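Local coordinates for protein endo-1,4-beta-xylanase (Pseudoalteromonas haloplanktis, PDB 1H12) that hydrolyses internal beta-1,4 linkages of xylan as a cold-adapted endo-xylanase of glycoside hydrolase family 8, at residues Val216-Gln219 against Ala220-Asn223; Asn155-Arg159 against Trp160-Gly164; Tyr266-Asn269 against Gly270-Asn273; Gln276-Phe280 against Asp281-Val285; Ser35-Asp38 against Asn39-Tyr43. All coordinates share one frame; numbering follows the deposited sequence. Where two conformers were deposited one is given.

All five contacts are local, each within one continuous run of chain, and they come in the order 5, 2, 1, 3, 4 through the helix-rich family 8 fold. Contacts 5, 2 and 1 sit at the close of helix 29-40, the close of helix 143-160 and the start of helix 219-243. Helix 168-182 borders contacts 1 and 2, whose centres lie about 20 Å apart. Contact 3 is a surface turn leading to contact 4; they touch where Asn273 ND2 lies 4.3 Å from Glu279 CG. Contacts 2 and 3 lie on opposite sides of the chain's centre. Contacts 5, 2 and 1 thus shape helix ends and connections, while contact 4 alone borders the bound sugar.

Contact 1 (Val216-Gln219 against Ala220-Asn223); sequences VTNQ and ADKN
Asn218 holds Asp221 twice, as the N-cap of the helix that begins beside it. Its ND2 gives a nearly straight hydrogen bond to Asp221 OD2 (2.8 Å); the acceptor lies in the plane of the Asn218 amide, while ND2 comes from above the carboxylate plane. Its OD1 accepts the capping bond from Asp221 N at 2.9 Å, the donor standing above the carbonyl plane. With CG lodged between the backbone N and the carbonyl carbon (chi1 70°), the amide curls back over the first helical turn and spends both its ends on one residue. The other carboxylate oxygen, Asp221 OD1, forms a salt bridge with Lys180. An alanine in place of Asp221 would probably cost Lys180 this counter-charge and leave the capping amide freer to turn. Backbone bonds start the helix, Lys222 N to Asn218 O (3.0 Å) and Asn223 N to Gln219 O (3.0 Å). Packing comes from Val216, whose CG2 lies 3.5 Å from Lys222 N and 3.9 Å from Asp221 CB. Val216 also rests on Ile173 and Leu176, so Val216 and, through Lys180, Asp221 tie this link between helices 206-215 and 219-243 to helix 168-182.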
loop_
_atom_site.group_PDB
_atom_site.type_symbol
_atom_site.label_atom_id
_atom_site.label_comp_id
_atom_site.label_asym_id
_atom_site.label_seq_id
_atom_site.Cartn_x
_atom_site.Cartn_y
_atom_site.Cartn_z
ATOM N N VAL A 216 6.477 14.857 -13.497
ATOM C CA VAL A 216 7.614 15.748 -13.169
ATOM C C VAL A 216 7.818 16.665 -14.413
ATOM O O VAL A 216 7.401 16.353 -15.448
ATOM C CB VAL A 216 8.847 14.969 -12.759
ATOM C CG1 VAL A 216 8.588 14.279 -11.437
ATOM C CG2 VAL A 216 9.320 14.006 -13.832
ATOM N N THR A 217 8.622 17.702 -14.240
ATOM C CA THR A 217 8.769 18.654 -15.362
ATOM C C THR A 217 10.175 18.892 -15.756
ATOM O O THR A 217 10.418 19.962 -16.277
ATOM C CB THR A 217 8.279 20.033 -15.151
ATOM O OG1 THR A 217 8.948 20.471 -13.937
ATOM C CG2 THR A 217 6.693 20.067 -14.967
ATOM N N ASN A 218 11.019 17.919 -15.658
ATOM C CA ASN A 218 12.321 17.956 -16.306
ATOM C C ASN A 218 12.640 16.564 -16.860
ATOM O O ASN A 218 12.263 15.543 -16.296
ATOM C CB ASN A 218 13.402 18.496 -15.392
ATOM C CG ASN A 218 13.781 17.528 -14.194
ATOM O OD1 ASN A 218 14.708 16.704 -14.305
ATOM N ND2 ASN A 218 13.046 17.606 -13.027
ATOM N N GLN A 219 13.383 16.570 -17.963
ATOM C CA GLN A 219 13.693 15.340 -18.672
ATOM C C GLN A 219 14.497 14.374 -17.825
ATOM O O GLN A 219 14.205 13.145 -17.871
ATOM C CB GLN A 219 14.518 15.718 -19.905
ATOM C CG GLN A 219 14.914 14.507 -20.745
ATOM C CD GLN A 219 15.769 14.873 -21.936
ATOM O OE1 GLN A 219 15.348 15.718 -22.750
ATOM N NE2 GLN A 219 16.913 14.252 -22.054
ATOM N N ALA A 220 15.466 14.812 -17.068
ATOM C CA ALA A 220 16.271 13.872 -16.296
ATOM C C ALA A 220 15.397 13.110 -15.328
ATOM O O ALA A 220 15.522 11.912 -15.167
ATOM C CB ALA A 220 17.399 14.586 -15.594
ATOM N N ASP A 221 14.509 13.820 -14.629
ATOM C CA ASP A 221 13.629 13.178 -13.649
ATOM C C ASP A 221 12.593 12.274 -14.273
ATOM O O ASP A 221 12.251 11.247 -13.702
ATOM C CB ASP A 221 12.997 14.167 -12.685
ATOM C CG ASP A 221 13.982 14.659 -11.621
ATOM O OD1 ASP A 221 14.969 13.979 -11.309
ATOM O OD2 ASP A 221 13.797 15.772 -11.048
ATOM N N LYS A 222 12.095 12.637 -15.457
ATOM C CA LYS A 222 11.199 11.768 -16.150
ATOM C C LYS A 222 11.873 10.409 -16.425
ATOM O O LYS A 222 11.304 9.334 -16.206
ATOM C CB LYS A 222 10.711 12.384 -17.426
ATOM C CG LYS A 222 9.861 11.550 -18.209
ATOM C CD LYS A 222 9.268 12.278 -19.364
ATOM C CE LYS A 222 8.160 11.478 -19.957
ATOM N NZ LYS A 222 7.397 12.323 -21.013
ATOM N N ASN A 223 13.078 10.495 -16.963
ATOM C CA ASN A 223 13.840 9.289 -17.237
ATOM C C ASN A 223 14.182 8.502 -15.973
ATOM O O ASN A 223 14.085 7.265 -15.957
ATOM C CB ASN A 223 15.085 9.636 -18.068
ATOM C CG ASN A 223 14.761 9.905 -19.497
ATOM O OD1 ASN A 223 14.506 11.093 -19.923
ATOM N ND2 ASN A 223 14.757 8.896 -20.243
#

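Contact 2 (Asn155-Arg159 against Trp160-Gly164); sequences NASAR and WGNSG
Trp160, the last residue of its helix, lays its indole against the turn that precedes it. Arg159 CB stands over one face of the five-membered ring, 3.9 Å from its centroid, a CH-pi contact between chain neighbours. Ala156 CB comes obliquely to the six-membered part of the indole, 3.6 Å from Trp160 CE3. The backbone keeps helical bonding here, Trp160 N to Ala156 O at 2.8 Å. Beyond the aromatic side chain, Gly161 N still bonds to Ser157 O (2.9 Å) although Gly161 has already left the helix with a positive phi of 75°, a value that favours glycine. Ser157 is the second anchor. Its OG, turned opposite to the backbone N (chi1 171°), accepts a hydrogen bond of 2.9 Å from Asn162 ND2, with the oxygen in the plane of the asparagine amide. That bond ties the departing chain back to the last turn of the helix. Asn162 OD1 accepts from Tyr169 N, at the start of helix 168-182, so one amide joins two successive helices. Outside the two segments, Trp160 NE1 bonds to Asn91 OD1 and Arg159 NH2 to Val88 O, while the indole meets Phe96 edge-to-face, setting the end of helix 143-160 against helices 77-89 and 93-107.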
loop_
_atom_site.group_PDB
_atom_site.type_symbol
_atom_site.label_atom_id
_atom_site.label_comp_id
_atom_site.label_asym_id
_atom_site.label_seq_id
_atom_site.Cartn_x
_atom_site.Cartn_y
_atom_site.Cartn_z
ATOM N N ASN A 155 -2.002 13.443 -7.362
ATOM C CA ASN A 155 -3.405 13.327 -7.744
ATOM C C ASN A 155 -4.246 14.489 -7.213
ATOM O O ASN A 155 -5.119 14.980 -7.903
ATOM C CB ASN A 155 -3.956 11.983 -7.304
ATOM C CG ASN A 155 -3.554 10.841 -8.225
ATOM O OD1 ASN A 155 -2.559 10.056 -7.837
ATOM N ND2 ASN A 155 -4.169 10.706 -9.299
ATOM N N ALA A 156 -3.962 14.925 -5.974
ATOM C CA ALA A 156 -4.684 16.074 -5.396
ATOM C C ALA A 156 -4.432 17.317 -6.237
ATOM O O ALA A 156 -5.385 18.069 -6.536
ATOM C CB ALA A 156 -4.224 16.257 -3.972
ATOM N N SER A 157 -3.190 17.554 -6.628
ATOM C CA SER A 157 -2.901 18.662 -7.527
ATOM C C SER A 157 -3.741 18.578 -8.785
ATOM O O SER A 157 -4.323 19.586 -9.224
ATOM C CB SER A 157 -1.419 18.600 -7.904
ATOM O OG SER A 157 -1.122 19.533 -8.941
ATOM N N ALA A 158 -3.777 17.416 -9.393
ATOM C CA ALA A 158 -4.486 17.259 -10.653
ATOM C C ALA A 158 -5.972 17.481 -10.514
ATOM O O ALA A 158 -6.596 18.052 -11.398
ATOM C CB ALA A 158 -4.217 15.889 -11.238
ATOM N N ARG A 159 -6.579 17.018 -9.429
ATOM C CA ARG A 159 -8.012 17.111 -9.254
ATOM C C ARG A 159 -8.462 18.465 -8.760
ATOM O O ARG A 159 -9.537 18.938 -9.160
ATOM C CB ARG A 159 -8.553 16.027 -8.330
ATOM C CG ARG A 159 -8.277 14.585 -8.822
ATOM C CD ARG A 159 -9.171 13.578 -8.178
ATOM N NE ARG A 159 -10.523 13.700 -8.741
ATOM C CZ ARG A 159 -11.559 12.956 -8.395
ATOM N NH1 ARG A 159 -12.714 13.124 -9.029
ATOM N NH2 ARG A 159 -11.456 12.028 -7.431
ATOM N N TRP A 160 -7.684 19.069 -7.875
ATOM C CA TRP A 160 -8.126 20.219 -7.114
ATOM C C TRP A 160 -7.371 21.507 -7.357
ATOM O O TRP A 160 -7.808 22.587 -6.913
ATOM C CB TRP A 160 -8.098 19.860 -5.609
ATOM C CG TRP A 160 -8.881 18.679 -5.234
ATOM C CD1 TRP A 160 -10.043 18.238 -5.791
ATOM C CD2 TRP A 160 -8.546 17.703 -4.206
ATOM N NE1 TRP A 160 -10.447 17.073 -5.208
ATOM C CE2 TRP A 160 -9.546 16.729 -4.217
ATOM C CE3 TRP A 160 -7.500 17.573 -3.310
ATOM C CZ2 TRP A 160 -9.559 15.655 -3.336
ATOM C CZ3 TRP A 160 -7.495 16.512 -2.428
ATOM C CH2 TRP A 160 -8.498 15.550 -2.455
ATOM N N GLY A 161 -6.213 21.435 -7.996
ATOM C CA GLY A 161 -5.361 22.592 -8.173
ATOM C C GLY A 161 -4.630 22.964 -6.898
ATOM O O GLY A 161 -4.786 22.311 -5.829
ATOM N N ASN A 162 -3.833 24.010 -7.001
ATOM C CA ASN A 162 -2.795 24.315 -6.037
ATOM C C ASN A 162 -2.920 25.691 -5.394
ATOM O O ASN A 162 -1.945 26.176 -4.845
ATOM C CB ASN A 162 -1.454 24.132 -6.735
ATOM C CG ASN A 162 -1.291 22.683 -7.143
ATOM O OD1 ASN A 162 -1.249 21.804 -6.263
ATOM N ND2 ASN A 162 -1.280 22.402 -8.443
ATOM N N SER A 163 -4.142 26.236 -5.427
ATOM C CA SER A 163 -4.295 27.606 -4.900
ATOM C C SER A 163 -5.046 27.666 -3.578
ATOM O O SER A 163 -5.362 28.757 -3.106
ATOM C CB SER A 163 -5.139 28.384 -5.939
ATOM O OG SER A 163 -4.441 28.558 -7.135
ATOM N N GLY A 164 -5.336 26.533 -2.971
ATOM C CA GLY A 164 -5.974 26.453 -1.658
ATOM C C GLY A 164 -4.970 26.430 -0.541
ATOM O O GLY A 164 -3.895 27.006 -0.591
#

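Contact 3 (Tyr266-Asn269 against Gly270-Asn273); sequences YIFN and GQAN
Phe268 and Gln271 close a type II beta turn, with Gln271 N donating to Phe268 O at 3.2 Å from above the carbonyl plane. The chain doubles back here, the runs 266-269 and 270-273 heading in nearly opposite directions, 157° apart. Gly270 occupies the third position of the turn with a positive phi of 103°; a beta carbon there would collide with Asn269 O, which explains the glycine. Gln271 fills the inside of the bend. Its chain is extended, CG trans to the backbone N, and it reaches back between two aromatic rings of the incoming limb of the turn, 266-269. Phe268 covers it with a ring face: Gln271 CB sits 3.6 Å from the ring centroid, close to the normal, in a CH-pi contact displaced toward the rim. The two side chains cross at about a right angle, yet the amide remains within 24° of the Phe268 ring plane. Tyr266 approaches from the opposite side, with Gln271 CB at the edge of its ring, in plane. Farther along the glutamine, Tyr266 CD1 is 3.7 Å from Gln271 CD. Outside the turn, Phe268 packs on Ile195 and Ile267 on Leu198, both in the loop ahead of helix 206-215. Tyr266 continues along the returning chain past the glutamine: its CE1 lies 3.7 Å from Asn273 C, and its OH stands 3.8 Å from Asn273 CA.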
loop_
_atom_site.group_PDB
_atom_site.type_symbol
_atom_site.label_atom_id
_atom_site.label_comp_id
_atom_site.label_asym_id
_atom_site.label_seq_id
_atom_site.Cartn_x
_atom_site.Cartn_y
_atom_site.Cartn_z
ATOM N N TYR A 266 17.043 -13.278 10.567
ATOM C CA TYR A 266 17.287 -11.914 11.043
ATOM C C TYR A 266 18.589 -11.389 10.497
ATOM O O TYR A 266 19.587 -12.130 10.367
ATOM C CB TYR A 266 17.284 -11.922 12.572
ATOM C CG TYR A 266 15.919 -12.170 13.144
ATOM C CD1 TYR A 266 14.986 -11.141 13.178
ATOM C CD2 TYR A 266 15.495 -13.413 13.572
ATOM C CE1 TYR A 266 13.729 -11.363 13.660
ATOM C CE2 TYR A 266 14.200 -13.638 14.047
ATOM C CZ TYR A 266 13.335 -12.569 14.123
ATOM O OH TYR A 266 12.070 -12.717 14.610
ATOM N N ILE A 267 18.568 -10.094 10.170
ATOM C CA ILE A 267 19.745 -9.384 9.673
ATOM C C ILE A 267 20.035 -8.049 10.372
ATOM O O ILE A 267 21.071 -7.474 10.122
ATOM C CB ILE A 267 19.687 -9.151 8.178
ATOM C CG1 ILE A 267 18.490 -8.353 7.741
ATOM C CG2 ILE A 267 19.781 -10.422 7.383
ATOM C CD1 ILE A 267 18.602 -7.711 6.386
ATOM N N PHE A 268 19.152 -7.522 11.187
ATOM C CA PHE A 268 19.441 -6.269 11.880
ATOM C C PHE A 268 18.716 -6.162 13.211
ATOM O O PHE A 268 17.605 -6.708 13.397
ATOM C CB PHE A 268 19.130 -5.013 10.988
ATOM C CG PHE A 268 17.670 -4.756 10.716
ATOM C CD1 PHE A 268 16.893 -4.006 11.592
ATOM C CD2 PHE A 268 17.036 -5.313 9.622
ATOM C CE1 PHE A 268 15.531 -3.787 11.359
ATOM C CE2 PHE A 268 15.673 -5.069 9.442
ATOM C CZ PHE A 268 14.961 -4.361 10.340
ATOM N N ASN A 269 19.334 -5.455 14.159
ATOM C CA ASN A 269 18.730 -5.218 15.456
ATOM C C ASN A 269 17.483 -4.344 15.316
ATOM O O ASN A 269 17.542 -3.295 14.736
ATOM C CB ASN A 269 19.719 -4.555 16.392
ATOM C CG ASN A 269 20.750 -5.513 16.973
ATOM O OD1 ASN A 269 21.931 -5.064 17.340
ATOM N ND2 ASN A 269 20.410 -6.719 17.118
ATOM N N GLY A 270 16.394 -4.846 15.864
ATOM C CA GLY A 270 15.082 -4.186 15.754
ATOM C C GLY A 270 14.152 -4.838 14.751
ATOM O O GLY A 270 12.979 -4.447 14.658
ATOM N N GLN A 271 14.629 -5.778 13.957
ATOM C CA GLN A 271 13.823 -6.401 12.885
ATOM C C GLN A 271 12.692 -7.137 13.522
ATOM O O GLN A 271 12.827 -7.935 14.443
ATOM C CB GLN A 271 14.712 -7.341 12.107
ATOM C CG GLN A 271 14.051 -8.050 10.976
ATOM C CD GLN A 271 15.008 -8.940 10.211
ATOM O OE1 GLN A 271 14.532 -9.906 9.465
ATOM N NE2 GLN A 271 16.242 -8.681 10.320
ATOM N N ALA A 272 11.477 -6.922 12.987
ATOM C CA ALA A 272 10.305 -7.467 13.666
ATOM C C ALA A 272 10.067 -8.965 13.439
ATOM O O ALA A 272 9.551 -9.635 14.284
ATOM C CB ALA A 272 9.023 -6.713 13.103
ATOM N N ASN A 273 10.422 -9.490 12.269
ATOM C CA ASN A 273 10.127 -10.877 11.855
ATOM C C ASN A 273 11.238 -11.324 10.942
ATOM O O ASN A 273 11.849 -10.469 10.284
ATOM C CB ASN A 273 8.747 -10.870 11.012
ATOM C CG ASN A 273 7.606 -10.561 11.817
ATOM O OD1 ASN A 273 7.330 -11.273 12.838
ATOM N ND2 ASN A 273 6.955 -9.515 11.485
#

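Contact 4 (Gln276-Phe280 against Asp281-Val285); sequences QWYEF and DAWRV
Glu279 binds the backbone ahead of it with both carboxylate oxygens. OE1 accepts from Asp281 N at 2.9 Å, from above the carboxylate plane; OE2 accepts from Ala282 N at 2.8 Å on its syn side. The side chain, bent at chi2 (48°), folds forward to reach them, and Glu279 O takes Trp283 N (3.0 Å). Asp281 OD1 forms a salt bridge with Arg284 NH1 (3.2 Å), which also bonds to Tyr381 OH, while Arg284 NH2 pairs with Asp144 and Glu78. The aromatic contacts centre on Trp283. Phe280 CA lies squarely over its five-membered ring, 3.9 Å from the centroid, and the Phe280 ring turns its edge toward the six-membered ring in an offset edge-to-face pair. Tyr278 meets the indole obliquely; its OH bonds to Gln344 and to a water that donates to Trp283 O. Trp283 NE1 bonds to Gln327 O and its ring packs on Asn382, both lining the xylose pocket. Tyr278, Phe280 and Trp283 form an aromatic cluster, whose Trp283 side chain borders that site, about 5 Å from bound xylose.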
loop_
_atom_site.group_PDB
_atom_site.type_symbol
_atom_site.label_atom_id
_atom_site.label_comp_id
_atom_site.label_asym_id
_atom_site.label_seq_id
_atom_site.Cartn_x
_atom_site.Cartn_y
_atom_site.Cartn_z
ATOM N N GLN A 276 12.206 -13.949 5.508
ATOM C CA GLN A 276 11.601 -14.853 4.534
ATOM C C GLN A 276 10.165 -15.140 4.859
ATOM O O GLN A 276 9.501 -15.908 4.135
ATOM C CB GLN A 276 12.383 -16.171 4.380
ATOM C CG GLN A 276 12.134 -17.234 5.452
ATOM C CD GLN A 276 12.780 -17.003 6.755
ATOM O OE1 GLN A 276 13.538 -16.031 6.938
ATOM N NE2 GLN A 276 12.581 -17.908 7.689
ATOM N N TRP A 277 9.623 -14.544 5.906
ATOM C CA TRP A 277 8.203 -14.741 6.155
ATOM C C TRP A 277 7.358 -13.999 5.140
ATOM O O TRP A 277 7.628 -12.853 4.800
ATOM C CB TRP A 277 7.820 -14.173 7.537
ATOM C CG TRP A 277 8.164 -15.051 8.685
ATOM C CD1 TRP A 277 8.964 -16.147 8.685
ATOM C CD2 TRP A 277 7.662 -14.934 10.014
ATOM N NE1 TRP A 277 8.985 -16.710 9.941
ATOM C CE2 TRP A 277 8.173 -15.995 10.750
ATOM C CE3 TRP A 277 6.844 -14.037 10.629
ATOM C CZ2 TRP A 277 7.865 -16.209 12.091
ATOM C CZ3 TRP A 277 6.510 -14.261 11.984
ATOM C CH2 TRP A 277 7.043 -15.351 12.651
ATOM N N TYR A 278 6.296 -14.685 4.689
ATOM C CA TYR A 278 5.137 -14.036 4.130
ATOM C C TYR A 278 4.340 -13.584 5.319
ATOM O O TYR A 278 3.755 -14.404 6.049
ATOM C CB TYR A 278 4.350 -15.001 3.234
ATOM C CG TYR A 278 2.980 -14.534 2.828
ATOM C CD1 TYR A 278 2.780 -13.747 1.722
ATOM C CD2 TYR A 278 1.876 -14.865 3.575
ATOM C CE1 TYR A 278 1.492 -13.342 1.354
ATOM C CE2 TYR A 278 0.621 -14.481 3.226
ATOM C CZ TYR A 278 0.402 -13.725 2.107
ATOM O OH TYR A 278 -0.890 -13.361 1.771
ATOM N N GLU A 279 4.347 -12.294 5.586
ATOM C CA GLU A 279 3.705 -11.701 6.746
ATOM C C GLU A 279 2.932 -10.462 6.303
ATOM O O GLU A 279 2.543 -10.323 5.146
ATOM C CB GLU A 279 4.720 -11.498 7.887
ATOM C CG GLU A 279 5.975 -10.768 7.505
ATOM C CD GLU A 279 5.736 -9.495 6.706
ATOM O OE1 GLU A 279 5.626 -8.381 7.281
ATOM O OE2 GLU A 279 5.592 -9.657 5.457
ATOM N N PHE A 280 2.660 -9.547 7.226
ATOM C CA PHE A 280 1.778 -8.437 6.967
ATOM C C PHE A 280 2.206 -7.562 5.795
ATOM O O PHE A 280 1.366 -7.213 4.984
ATOM C CB PHE A 280 1.621 -7.641 8.268
ATOM C CG PHE A 280 1.337 -8.614 9.458
ATOM C CD1 PHE A 280 0.075 -9.175 9.576
ATOM C CD2 PHE A 280 2.382 -9.130 10.295
ATOM C CE1 PHE A 280 -0.213 -10.117 10.581
ATOM C CE2 PHE A 280 2.062 -10.066 11.275
ATOM C CZ PHE A 280 0.784 -10.539 11.398
ATOM N N ASP A 281 3.481 -7.194 5.706
ATOM C CA ASP A 281 3.927 -6.436 4.561
ATOM C C ASP A 281 3.715 -7.245 3.271
ATOM O O ASP A 281 3.187 -6.746 2.283
ATOM C CB ASP A 281 5.393 -6.028 4.653
ATOM C CG ASP A 281 5.649 -4.726 5.342
ATOM O OD1 ASP A 281 4.653 -4.109 5.868
ATOM O OD2 ASP A 281 6.786 -4.232 5.359
ATOM N N ALA A 282 4.161 -8.500 3.301
ATOM C CA ALA A 282 4.119 -9.338 2.117
ATOM C C ALA A 282 2.744 -9.504 1.558
ATOM O O ALA A 282 2.589 -9.719 0.349
ATOM C CB ALA A 282 4.789 -10.664 2.383
ATOM N N TRP A 283 1.702 -9.421 2.380
ATOM C CA TRP A 283 0.333 -9.481 1.901
ATOM C C TRP A 283 0.117 -8.556 0.706
ATOM O O TRP A 283 -0.677 -8.862 -0.182
ATOM C CB TRP A 283 -0.700 -9.046 2.926
ATOM C CG TRP A 283 -0.881 -9.877 4.165
ATOM C CD1 TRP A 283 -0.278 -11.056 4.523
ATOM C CD2 TRP A 283 -1.752 -9.534 5.241
ATOM N NE1 TRP A 283 -0.739 -11.445 5.745
ATOM C CE2 TRP A 283 -1.632 -10.514 6.208
ATOM C CE3 TRP A 283 -2.638 -8.473 5.466
ATOM C CZ2 TRP A 283 -2.349 -10.441 7.384
ATOM C CZ3 TRP A 283 -3.344 -8.407 6.600
ATOM C CH2 TRP A 283 -3.188 -9.368 7.564
ATOM N N ARG A 284 0.741 -7.377 0.767
ATOM C CA ARG A 284 0.456 -6.349 -0.216
ATOM C C ARG A 284 1.119 -6.589 -1.560
ATOM O O ARG A 284 0.768 -5.908 -2.517
ATOM C CB ARG A 284 0.904 -4.956 0.330
ATOM C CG ARG A 284 0.197 -4.561 1.606
ATOM C CD ARG A 284 0.386 -3.103 1.958
ATOM N NE ARG A 284 1.750 -2.640 2.208
ATOM C CZ ARG A 284 2.370 -2.710 3.371
ATOM N NH1 ARG A 284 1.871 -3.399 4.360
ATOM N NH2 ARG A 284 3.472 -2.062 3.548
ATOM N N VAL A 285 2.064 -7.502 -1.633
ATOM C CA VAL A 285 2.794 -7.687 -2.879
ATOM C C VAL A 285 1.871 -8.067 -4.023
ATOM O O VAL A 285 1.894 -7.409 -5.071
ATOM C CB VAL A 285 3.944 -8.673 -2.731
ATOM C CG1 VAL A 285 4.645 -8.877 -4.053
ATOM C CG2 VAL A 285 4.945 -8.226 -1.675
HETATM O O HOH W 1 -1.249 -11.609 -0.314
#

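Contact 5 (Ser35-Asp38 against Asn39-Tyr43); sequences STFD and NMFGY
Phe37 lies flat over Phe41, one helical turn on, in an offset stack with centroids 3.9 Å apart and planes only 6° from parallel. Each ring puts an atom over the other's centre, Phe41 CD1 over Phe37 and Phe37 CZ over Phe41, and the closest pair, Phe37 CE2 and Phe41 CE1, is 3.3 Å apart. Different first torsions bring the rings face to face: Phe37 has CG trans to its backbone N (chi1 -175°), whereas Phe41 has CG trans to its carbonyl carbon (chi1 -74°). The backbone beneath is tied by Phe41 N to Phe37 O at 2.9 Å, and the same carbonyl oxygen also lies at the edge of the Phe41 ring. Asn39 N to Ser35 O and Met40 N to Thr36 O continue the helical bonding. An alanine at Phe41 would probably leave one face of Phe37 without its cover and open a gap beside Leu99, which Phe41 also touches. Gly42 follows with its alpha carbon close to Asp38 O; a beta carbon there would clash with that oxygen. Met40, extended, leads away to Ile64 of strand 58-66 and Met387 of helix 379-392. Gln373 joins the turn from outside, bonding to Thr36 O and to Asn39 ND2. The arrangement is an i, i+4 aromatic stack at the C-terminal end of helix 29-40, set against helix 93-107.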
loop_
_atom_site.group_PDB
_atom_site.type_symbol
_atom_site.label_atom_id
_atom_site.label_comp_id
_atom_site.label_asym_id
_atom_site.label_seq_id
_atom_site.Cartn_x
_atom_site.Cartn_y
_atom_site.Cartn_z
ATOM N N SER A 35 -20.087 3.853 1.377
ATOM C CA SER A 35 -20.289 3.613 2.824
ATOM C C SER A 35 -19.002 3.166 3.522
ATOM O O SER A 35 -18.824 3.451 4.688
ATOM C CB SER A 35 -21.403 2.553 3.049
ATOM O OG SER A 35 -21.038 1.300 2.552
ATOM N N THR A 36 -18.134 2.459 2.815
ATOM C CA THR A 36 -16.854 2.047 3.374
ATOM C C THR A 36 -16.083 3.328 3.772
ATOM O O THR A 36 -15.566 3.416 4.891
ATOM C CB THR A 36 -16.095 1.209 2.400
ATOM O OG1 THR A 36 -16.816 -0.039 2.140
ATOM C CG2 THR A 36 -14.745 0.835 2.885
ATOM N N PHE A 37 -15.978 4.290 2.868
ATOM C CA PHE A 37 -15.279 5.506 3.196
ATOM C C PHE A 37 -15.995 6.228 4.326
ATOM O O PHE A 37 -15.363 6.673 5.303
ATOM C CB PHE A 37 -15.151 6.427 1.968
ATOM C CG PHE A 37 -14.329 7.646 2.245
ATOM C CD1 PHE A 37 -14.877 8.777 2.826
ATOM C CD2 PHE A 37 -12.980 7.661 1.947
ATOM C CE1 PHE A 37 -14.063 9.871 3.152
ATOM C CE2 PHE A 37 -12.184 8.729 2.213
ATOM C CZ PHE A 37 -12.719 9.850 2.828
ATOM N N ASP A 38 -17.303 6.343 4.252
ATOM C CA ASP A 38 -18.034 7.099 5.266
ATOM C C ASP A 38 -17.881 6.531 6.630
ATOM O O ASP A 38 -17.820 7.251 7.618
ATOM C CB ASP A 38 -19.510 7.156 4.908
ATOM C CG ASP A 38 -19.793 8.080 3.709
ATOM O OD1 ASP A 38 -18.884 8.808 3.275
ATOM O OD2 ASP A 38 -20.916 7.985 3.155
ATOM N N ASN A 39 -17.842 5.205 6.720
ATOM C CA ASN A 39 -17.690 4.588 8.032
ATOM C C ASN A 39 -16.266 4.665 8.555
ATOM O O ASN A 39 -16.032 4.828 9.751
ATOM C CB ASN A 39 -18.106 3.103 7.977
ATOM C CG ASN A 39 -19.571 2.902 7.744
ATOM O OD1 ASN A 39 -20.355 3.756 8.045
ATOM N ND2 ASN A 39 -19.931 1.693 7.196
ATOM N N MET A 40 -15.274 4.556 7.654
ATOM C CA MET A 40 -13.874 4.690 8.075
ATOM C C MET A 40 -13.566 6.123 8.524
ATOM O O MET A 40 -12.743 6.327 9.415
ATOM C CB MET A 40 -12.975 4.242 6.952
ATOM C CG MET A 40 -11.479 4.436 7.248
ATOM S SD MET A 40 -10.501 3.738 5.904
ATOM C CE MET A 40 -8.931 4.496 6.225
ATOM N N PHE A 41 -14.196 7.108 7.886
ATOM C CA PHE A 41 -13.953 8.517 8.105
ATOM C C PHE A 41 -15.045 9.181 8.967
ATOM O O PHE A 41 -14.986 10.354 9.179
ATOM C CB PHE A 41 -13.726 9.241 6.802
ATOM C CG PHE A 41 -12.359 8.944 6.188
ATOM C CD1 PHE A 41 -12.131 7.749 5.514
ATOM C CD2 PHE A 41 -11.325 9.851 6.280
ATOM C CE1 PHE A 41 -10.912 7.494 4.971
ATOM C CE2 PHE A 41 -10.104 9.591 5.723
ATOM C CZ PHE A 41 -9.870 8.443 5.091
ATOM N N GLY A 42 -15.926 8.412 9.534
ATOM C CA GLY A 42 -17.012 8.943 10.349
ATOM C C GLY A 42 -16.708 8.746 11.816
ATOM O O GLY A 42 -15.938 7.877 12.216
ATOM N N TYR A 43 -17.372 9.556 12.651
ATOM C CA TYR A 43 -17.084 9.548 14.073
ATOM C C TYR A 43 -17.950 8.521 14.789
ATOM O O TYR A 43 -18.736 8.855 15.709
ATOM C CB TYR A 43 -17.228 10.951 14.666
ATOM C CG TYR A 43 -16.230 11.988 14.148
ATOM C CD1 TYR A 43 -15.062 11.665 13.514
ATOM C CD2 TYR A 43 -16.452 13.289 14.466
ATOM C CE1 TYR A 43 -14.196 12.611 13.060
ATOM C CE2 TYR A 43 -15.578 14.293 14.079
ATOM C CZ TYR A 43 -14.421 13.911 13.350
ATOM O OH TYR A 43 -13.573 14.840 12.926
#